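Local coordinates for protein ectoine dioxygenase (Sphingopyxis alaskensis, PDB 4MHR) that hydroxylates L-ectoine to 5-hydroxyectoine with iron(II), dioxygen and 2-oxoglutarate, giving a compatible solute that helps cells survive osmotic stress, at residues H152-T157 and I245-N250; M187-S192 and H230-V235. All blocks are in the same frame, centred on the assembly; numbering follows the deposited sequence.

Contact 1: residues H152-T157 and I245-N250; sequences HSDFET and ILFDCN
Ser153, the N-cap of helix 154-162, joins the turn after strand 244-248 through Asn250, inside the cupin fold and in sequence between His152 and Asp154, two iron ligands of the two-histidine, one-carboxylate facial triad. Ser153 OG, anti to its backbone N (chi1 163°), donates to Asn250 OD1 at 2.7 Å, tilted 29° from the amide's carbonyl plane. The same hydroxyl takes weak capping bonds from Phe155 N and Glu156 N. Cys249 O is met by a weak bond from Phe155 N, 2.9 Å away, and by a water 2.7 Å off that in turn accepts from Asp154 N. Asn250 N donates to Asp248 OD2 at 2.9 Å from above the carboxylate plane, closing an Asx turn. Cys249 SG sits 3.9 Å from Phe155 CB, obliquely beside the ring. An alanine in place of Asn250 would probably leave Ser153 OG without its acceptor and the helix cap less firmly placed. Asp154 OD2 packs 3.8 Å from Phe247 CE2, the side chains crossing at about a right angle, their planes 38° apart. Asn250 ND2 donates to His193 O and Thr195 O, Cys249 packs on strand 169-175, and His152 bonds by its backbone to His253, the third iron ligand.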
ATOM      1  N   HIS A 152      -5.087  -7.789   7.205  1.00 29.61           N
ATOM      2  CA  HIS A 152      -5.388  -6.526   7.846  1.00 30.99           C
ATOM      3  C   HIS A 152      -5.855  -5.521   6.773  1.00 28.81           C
ATOM      4  O   HIS A 152      -5.672  -5.711   5.524  1.00 26.12           O
ATOM      5  CB  HIS A 152      -4.127  -5.964   8.570  1.00 33.06           C
ATOM      6  CG  HIS A 152      -2.967  -5.762   7.637  1.00 36.82           C
ATOM      7  ND1 HIS A 152      -2.350  -6.822   6.986  1.00 39.48           N
ATOM      8  CD2 HIS A 152      -2.395  -4.636   7.140  1.00 40.80           C
ATOM      9  CE1 HIS A 152      -1.406  -6.365   6.175  1.00 38.24           C
ATOM     10  NE2 HIS A 152      -1.412  -5.042   6.249  1.00 46.29           N
ATOM     11  N   SER A 153      -6.504  -4.500   7.303  1.00 27.12           N
ATOM     12  CA  SER A 153      -6.826  -3.275   6.605  1.00 26.99           C
ATOM     13  C   SER A 153      -5.822  -2.233   7.065  1.00 24.51           C
ATOM     14  O   SER A 153      -5.784  -1.890   8.212  1.00 23.21           O
ATOM     15  CB  SER A 153      -8.206  -2.792   6.999  1.00 26.29           C
ATOM     16  OG  SER A 153      -8.331  -1.374   6.609  1.00 25.87           O
ATOM     17  N   ASP A 154      -5.034  -1.698   6.186  1.00 25.43           N
ATOM     18  CA  ASP A 154      -4.133  -0.612   6.569  1.00 25.13           C
ATOM     19  C   ASP A 154      -4.863   0.539   7.223  1.00 25.16           C
ATOM     20  O   ASP A 154      -4.341   1.145   8.166  1.00 27.08           O
ATOM     21  CB  ASP A 154      -3.433  -0.058   5.324  1.00 25.67           C
ATOM     22  CG  ASP A 154      -2.461  -1.068   4.686  1.00 33.47           C
ATOM     23  OD1 ASP A 154      -1.878  -1.888   5.413  1.00 31.83           O
ATOM     24  OD2 ASP A 154      -2.276  -0.994   3.461  1.00 30.46           O
ATOM     25  N   PHE A 155      -6.089   0.833   6.760  1.00 25.70           N
ATOM     26  CA  PHE A 155      -6.759   2.018   7.246  1.00 26.51           C
ATOM     27  C   PHE A 155      -7.060   1.893   8.727  1.00 27.51           C
ATOM     28  O   PHE A 155      -7.038   2.873   9.462  1.00 26.42           O
ATOM     29  CB  PHE A 155      -7.989   2.340   6.438  1.00 27.41           C
ATOM     30  CG  PHE A 155      -8.813   3.457   7.055  1.00 25.16           C
ATOM     31  CD1 PHE A 155      -8.383   4.779   6.919  1.00 23.16           C
ATOM     32  CD2 PHE A 155      -9.964   3.158   7.817  1.00 23.99           C
ATOM     33  CE1 PHE A 155      -9.097   5.807   7.506  1.00 25.06           C
ATOM     34  CE2 PHE A 155     -10.692   4.189   8.408  1.00 27.27           C
ATOM     35  CZ  PHE A 155     -10.226   5.514   8.262  1.00 26.17           C
ATOM     36  N   GLU A 156      -7.387   0.683   9.197  1.00 28.38           N
ATOM     37  CA  GLU A 156      -7.768   0.524  10.609  1.00 26.47           C
ATOM     38  C   GLU A 156      -6.586   0.923  11.507  1.00 26.94           C
ATOM     39  O   GLU A 156      -6.787   1.614  12.520  1.00 29.03           O
ATOM     40  CB  GLU A 156      -8.268  -0.877  10.931  1.00 30.42           C
ATOM     41  CG  GLU A 156      -8.975  -1.041  12.282  1.00 31.83           C
ATOM     42  CD  GLU A 156      -8.019  -1.366  13.461  1.00 36.63           C
ATOM     43  OE1 GLU A 156      -6.838  -1.540  13.210  1.00 29.41           O
ATOM     44  OE2 GLU A 156      -8.486  -1.375  14.647  1.00 30.45           O
ATOM     45  N   THR A 157      -5.361   0.550  11.094  1.00 27.37           N
ATOM     46  CA  THR A 157      -4.165   1.038  11.763  1.00 30.46           C
ATOM     47  C   THR A 157      -3.887   2.516  11.580  1.00 31.50           C
ATOM     48  O   THR A 157      -3.575   3.224  12.558  1.00 31.28           O
ATOM     49  CB  THR A 157      -2.954   0.230  11.360  1.00 34.48           C
ATOM     50  OG1 THR A 157      -3.164  -1.090  11.822  1.00 34.75           O
ATOM     51  CG2 THR A 157      -1.608   0.806  11.916  1.00 37.19           C
ATOM     52  N   ILE A 245       0.290  -2.664  -8.499  1.00 22.87           N
ATOM     53  CA  ILE A 245      -0.966  -3.128  -7.889  1.00 24.47           C
ATOM     54  C   ILE A 245      -1.415  -1.971  -7.016  1.00 24.25           C
ATOM     55  O   ILE A 245      -0.642  -1.511  -6.153  1.00 24.12           O
ATOM     56  CB  ILE A 245      -0.826  -4.412  -7.050  1.00 24.22           C
ATOM     57  CG1 ILE A 245      -0.385  -5.549  -7.953  1.00 30.00           C
ATOM     58  CG2 ILE A 245      -2.156  -4.772  -6.479  1.00 26.75           C
ATOM     59  CD1 ILE A 245       0.011  -6.759  -7.161  1.00 35.39           C
ATOM     60  N   LEU A 246      -2.585  -1.396  -7.325  1.00 20.85           N
ATOM     61  CA  LEU A 246      -3.048  -0.203  -6.569  1.00 23.79           C
ATOM     62  C   LEU A 246      -4.220  -0.654  -5.690  1.00 23.89           C
ATOM     63  O   LEU A 246      -5.148  -1.347  -6.176  1.00 25.35           O
ATOM     64  CB  LEU A 246      -3.626   0.843  -7.458  1.00 31.40           C
ATOM     65  CG  LEU A 246      -2.791   1.786  -8.252  1.00 39.99           C
ATOM     66  CD1 LEU A 246      -2.232   1.038  -9.448  1.00 38.62           C
ATOM     67  CD2 LEU A 246      -3.632   2.953  -8.672  1.00 39.46           C
ATOM     68  N   PHE A 247      -4.212  -0.281  -4.432  1.00 23.02           N
ATOM     69  CA  PHE A 247      -5.333  -0.684  -3.564  1.00 24.40           C
ATOM     70  C   PHE A 247      -5.751   0.359  -2.544  1.00 22.92           C
ATOM     71  O   PHE A 247      -4.917   1.124  -2.009  1.00 20.10           O
ATOM     72  CB  PHE A 247      -5.142  -2.082  -3.004  1.00 29.64           C
ATOM     73  CG  PHE A 247      -3.928  -2.300  -2.169  1.00 29.08           C
ATOM     74  CD1 PHE A 247      -2.718  -2.588  -2.752  1.00 31.41           C
ATOM     75  CD2 PHE A 247      -4.005  -2.277  -0.758  1.00 34.69           C
ATOM     76  CE1 PHE A 247      -1.578  -2.812  -1.974  1.00 35.64           C
ATOM     77  CE2 PHE A 247      -2.871  -2.522   0.046  1.00 34.68           C
ATOM     78  CZ  PHE A 247      -1.656  -2.820  -0.552  1.00 36.26           C
ATOM     79  N   ASP A 248      -7.077   0.431  -2.345  1.00 20.60           N
ATOM     80  CA  ASP A 248      -7.704   1.315  -1.386  1.00 23.87           C
ATOM     81  C   ASP A 248      -7.173   1.030   0.012  1.00 26.82           C
ATOM     82  O   ASP A 248      -6.933  -0.137   0.398  1.00 24.11           O
ATOM     83  CB  ASP A 248      -9.200   1.126  -1.418  1.00 24.07           C
ATOM     84  CG  ASP A 248      -9.920   1.999  -0.410  1.00 22.90           C
ATOM     85  OD1 ASP A 248     -10.112   3.213  -0.681  1.00 23.48           O
ATOM     86  OD2 ASP A 248     -10.298   1.448   0.650  1.00 21.16           O
ATOM     87  N   CYS A 249      -7.016   2.100   0.773  1.00 24.96           N
ATOM     88  CA  CYS A 249      -6.553   2.005   2.139  1.00 22.05           C
ATOM     89  C   CYS A 249      -7.267   1.016   3.057  1.00 20.93           C
ATOM     90  O   CYS A 249      -6.623   0.434   3.926  1.00 23.30           O
ATOM     91  CB  CYS A 249      -6.594   3.389   2.812  1.00 24.59           C
ATOM     92  SG  CYS A 249      -8.235   4.085   3.009  1.00 25.79           S
ATOM     93  N   ASN A 250      -8.549   0.749   2.805  1.00 20.82           N
ATOM     94  CA  ASN A 250      -9.307  -0.109   3.650  1.00 21.63           C
ATOM     95  C   ASN A 250      -9.538  -1.531   3.086  1.00 19.77           C
ATOM     96  O   ASN A 250     -10.367  -2.270   3.604  1.00 22.32           O
ATOM     97  CB  ASN A 250     -10.635   0.545   3.986  1.00 19.25           C
ATOM     98  CG  ASN A 250     -11.405  -0.229   5.076  1.00 21.42           C
ATOM     99  OD1 ASN A 250     -10.887  -0.546   6.153  1.00 27.00           O
ATOM    100  ND2 ASN A 250     -12.629  -0.527   4.782  1.00 20.57           N
TER
HETATM  101  O   HOH W   1      -5.496  -1.993   3.344  1.00 24.31           O

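Contact 2: residues M187-S192 and H230-V235; sequences MVIPGS and HRHGIV
Val188 and Val235 form a single antiparallel bridge, a hydrogen-bonded pair that fastens the chain leaving helix 222-232 to strand 187-188, an outer strand of a small three-stranded sheet in this cupin fold. Val188 N reaches Val235 O at 2.9 Å and Val235 N reaches Val188 O at 3.0 Å, both nearly straight. Met187 CA adds a CA-H...O contact to Val235 O. Past the bridge, Ile189 to Ser192 make a type II turn. Gly191 has the positive phi of that turn; a CB there would be jammed against Pro190 O and come close to His232 ND1. Gly233, likewise at positive phi, is the first residue past the helix.

His232 lies against this turn. Its CB lies 3.0 Å from Pro190 O and 3.7 Å from Ile189 CG2. CG, anti to the carbonyl carbon (chi1 -59°), stays near Pro190 O, which ND1 also approaches without a hydrogen bond. CD2 and CE1 have the same oxygen nearest, farther off, and at the tip NE2 is 4.1 Å from Gly191 O. Gly191 C lies over one ring face toward the rim, while Arg231 CG covers the centre of the opposite face. Apolar contacts continue along the segments: Ile189 CG1 meets Ile234 CG1, and Pro190 CG touches Val235 CG2 at 3.9 Å, beside Tyr54. Inside the turn, Ile189 O accepts from both Ser192 N and Ser192 OG, the hydroxyl at 2.6 Å in the carbonyl plane.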
ATOM      1  N   MET A 187      -2.681 -11.158  -1.566  1.00 27.78           N
ATOM      2  CA  MET A 187      -4.024 -11.628  -1.741  1.00 26.69           C
ATOM      3  C   MET A 187      -4.914 -10.537  -1.158  1.00 27.19           C
ATOM      4  O   MET A 187      -4.629 -10.019  -0.073  1.00 25.77           O
ATOM      5  CB  MET A 187      -4.217 -12.869  -0.861  1.00 26.29           C
ATOM      6  CG  MET A 187      -3.547 -14.099  -1.444  1.00 30.47           C
ATOM      7  SD  MET A 187      -3.869 -15.603  -0.509  1.00 36.62           S
ATOM      8  CE  MET A 187      -5.462 -15.444   0.222  1.00 49.06           C
ATOM      9  N   VAL A 188      -6.020 -10.290  -1.819  1.00 23.50           N
ATOM     10  CA  VAL A 188      -7.009  -9.319  -1.384  1.00 24.41           C
ATOM     11  C   VAL A 188      -8.349  -9.991  -1.375  1.00 25.50           C
ATOM     12  O   VAL A 188      -8.566 -11.003  -2.110  1.00 23.28           O
ATOM     13  CB  VAL A 188      -6.995  -8.046  -2.257  1.00 26.69           C
ATOM     14  CG1 VAL A 188      -5.605  -7.482  -2.302  1.00 26.37           C
ATOM     15  CG2 VAL A 188      -7.510  -8.296  -3.688  1.00 31.79           C
ATOM     16  N   ILE A 189      -9.246  -9.466  -0.539  1.00 24.23           N
ATOM     17  CA  ILE A 189     -10.669  -9.827  -0.607  1.00 22.95           C
ATOM     18  C   ILE A 189     -11.424  -8.691  -1.341  1.00 23.82           C
ATOM     19  O   ILE A 189     -11.693  -7.601  -0.750  1.00 24.25           O
ATOM     20  CB  ILE A 189     -11.220 -10.050   0.806  1.00 23.82           C
ATOM     21  CG1 ILE A 189     -10.479 -11.233   1.476  1.00 25.95           C
ATOM     22  CG2 ILE A 189     -12.717 -10.326   0.765  1.00 24.49           C
ATOM     23  CD1 ILE A 189     -10.918 -11.460   2.917  1.00 28.39           C
ATOM     24  N   PRO A 190     -11.781  -8.914  -2.636  1.00 27.69           N
ATOM     25  CA  PRO A 190     -12.316  -7.783  -3.407  1.00 28.99           C
ATOM     26  C   PRO A 190     -13.689  -7.301  -2.888  1.00 28.13           C
ATOM     27  O   PRO A 190     -14.513  -8.099  -2.481  1.00 27.55           O
ATOM     28  CB  PRO A 190     -12.433  -8.310  -4.858  1.00 28.72           C
ATOM     29  CG  PRO A 190     -11.953  -9.720  -4.836  1.00 31.43           C
ATOM     30  CD  PRO A 190     -11.666 -10.154  -3.428  1.00 26.25           C
ATOM     31  N   GLY A 191     -13.889  -5.991  -2.839  1.00 26.11           N
ATOM     32  CA  GLY A 191     -15.098  -5.434  -2.250  1.00 26.29           C
ATOM     33  C   GLY A 191     -15.075  -5.281  -0.745  1.00 24.79           C
ATOM     34  O   GLY A 191     -15.911  -4.628  -0.199  1.00 25.75           O
ATOM     35  N   SER A 192     -14.050  -5.773  -0.093  1.00 24.34           N
ATOM     36  CA  SER A 192     -13.936  -5.679   1.344  1.00 22.48           C
ATOM     37  C   SER A 192     -13.681  -4.286   1.852  1.00 25.14           C
ATOM     38  O   SER A 192     -13.971  -3.937   2.998  1.00 23.08           O
ATOM     39  CB  SER A 192     -12.800  -6.598   1.801  1.00 22.96           C
ATOM     40  OG  SER A 192     -11.481  -6.218   1.404  1.00 21.65           O
ATOM     41  N   HIS A 230     -16.180 -15.556   2.030  1.00 38.25           N
ATOM     42  CA  HIS A 230     -17.321 -16.333   1.426  1.00 43.46           C
ATOM     43  C   HIS A 230     -18.149 -15.417   0.551  1.00 41.23           C
ATOM     44  O   HIS A 230     -18.561 -15.774  -0.535  1.00 43.29           O
ATOM     45  CB  HIS A 230     -18.217 -16.971   2.539  1.00 49.66           C
ATOM     46  CG  HIS A 230     -19.597 -17.402   2.079  1.00 69.64           C
ATOM     47  ND1 HIS A 230     -19.841 -18.616   1.462  1.00 73.01           N
ATOM     48  CD2 HIS A 230     -20.809 -16.790   2.189  1.00 70.83           C
ATOM     49  CE1 HIS A 230     -21.135 -18.725   1.198  1.00 71.53           C
ATOM     50  NE2 HIS A 230     -21.741 -17.629   1.627  1.00 77.15           N
ATOM     51  N   ARG A 231     -18.421 -14.227   1.029  1.00 34.06           N
ATOM     52  CA  ARG A 231     -19.152 -13.292   0.197  1.00 42.72           C
ATOM     53  C   ARG A 231     -18.368 -12.838  -1.035  1.00 39.90           C
ATOM     54  O   ARG A 231     -18.947 -12.730  -2.118  1.00 38.32           O
ATOM     55  CB  ARG A 231     -19.483 -12.067   1.029  1.00 48.50           C
ATOM     56  CG  ARG A 231     -20.557 -11.175   0.479  1.00 59.51           C
ATOM     57  CD  ARG A 231     -20.719  -9.985   1.435  1.00 67.72           C
ATOM     58  NE  ARG A 231     -21.078 -10.421   2.792  1.00 71.74           N
ATOM     59  CZ  ARG A 231     -20.925  -9.703   3.906  1.00 72.14           C
ATOM     60  NH1 ARG A 231     -20.381  -8.493   3.886  1.00 74.81           N
ATOM     61  NH2 ARG A 231     -21.320 -10.222   5.056  1.00 74.86           N
ATOM     62  N   HIS A 232     -17.073 -12.529  -0.891  1.00 32.63           N
ATOM     63  CA  HIS A 232     -16.346 -11.880  -2.023  1.00 32.58           C
ATOM     64  C   HIS A 232     -15.279 -12.709  -2.728  1.00 32.19           C
ATOM     65  O   HIS A 232     -14.828 -12.355  -3.811  1.00 33.31           O
ATOM     66  CB  HIS A 232     -15.673 -10.639  -1.510  1.00 34.62           C
ATOM     67  CG  HIS A 232     -16.612  -9.653  -0.912  1.00 34.32           C
ATOM     68  ND1 HIS A 232     -17.538  -8.985  -1.665  1.00 34.54           N
ATOM     69  CD2 HIS A 232     -16.746  -9.200   0.357  1.00 34.36           C
ATOM     70  CE1 HIS A 232     -18.210  -8.155  -0.882  1.00 38.60           C
ATOM     71  NE2 HIS A 232     -17.743  -8.266   0.345  1.00 36.32           N
ATOM     72  N   GLY A 233     -14.875 -13.822  -2.134  1.00 30.51           N
ATOM     73  CA  GLY A 233     -13.812 -14.601  -2.704  1.00 30.97           C
ATOM     74  C   GLY A 233     -12.451 -13.956  -2.373  1.00 30.35           C
ATOM     75  O   GLY A 233     -12.329 -12.921  -1.663  1.00 26.21           O
ATOM     76  N   ILE A 234     -11.421 -14.596  -2.892  1.00 29.76           N
ATOM     77  CA  ILE A 234     -10.065 -14.109  -2.774  1.00 30.05           C
ATOM     78  C   ILE A 234      -9.410 -14.011  -4.145  1.00 29.08           C
ATOM     79  O   ILE A 234      -9.568 -14.893  -4.988  1.00 30.41           O
ATOM     80  CB  ILE A 234      -9.259 -14.986  -1.841  1.00 28.40           C
ATOM     81  CG1 ILE A 234      -9.717 -14.795  -0.405  1.00 32.95           C
ATOM     82  CG2 ILE A 234      -7.813 -14.562  -1.921  1.00 28.73           C
ATOM     83  CD1 ILE A 234      -9.297 -15.908   0.585  1.00 38.80           C
ATOM     84  N   VAL A 235      -8.602 -12.976  -4.352  1.00 24.94           N
ATOM     85  CA  VAL A 235      -7.824 -12.842  -5.591  1.00 27.12           C
ATOM     86  C   VAL A 235      -6.356 -12.495  -5.257  1.00 28.88           C
ATOM     87  O   VAL A 235      -6.087 -11.798  -4.319  1.00 25.11           O
ATOM     88  CB  VAL A 235      -8.481 -11.720  -6.455  1.00 31.54           C
ATOM     89  CG1 VAL A 235      -7.639 -11.315  -7.647  1.00 36.88           C
ATOM     90  CG2 VAL A 235      -9.816 -12.213  -7.023  1.00 34.33           C
TER

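Every touching residue of contact 1 is buried, its centre about 6 Å from the centre of the chain, whereas contact 2 is partly buried, its centre about 17 Å from it. The three-stranded sheet relates them: strand 149-152 runs into contact 1, strand 187-188 carries contact 2, and strand 253-255 with the iron ligand His253 lies between. Their chemistry follows their place. Around the iron ligands of contact 1, polar side chains, a water and a helix cap join aromatic and sulfur packing; farther out, contact 2 relies on main-chain pairing, two glycines and aliphatic packing. The regions touch where Asn250 ND2 packs against Ser192 O, and helix 222-232 precedes strand 244-248 in the chain.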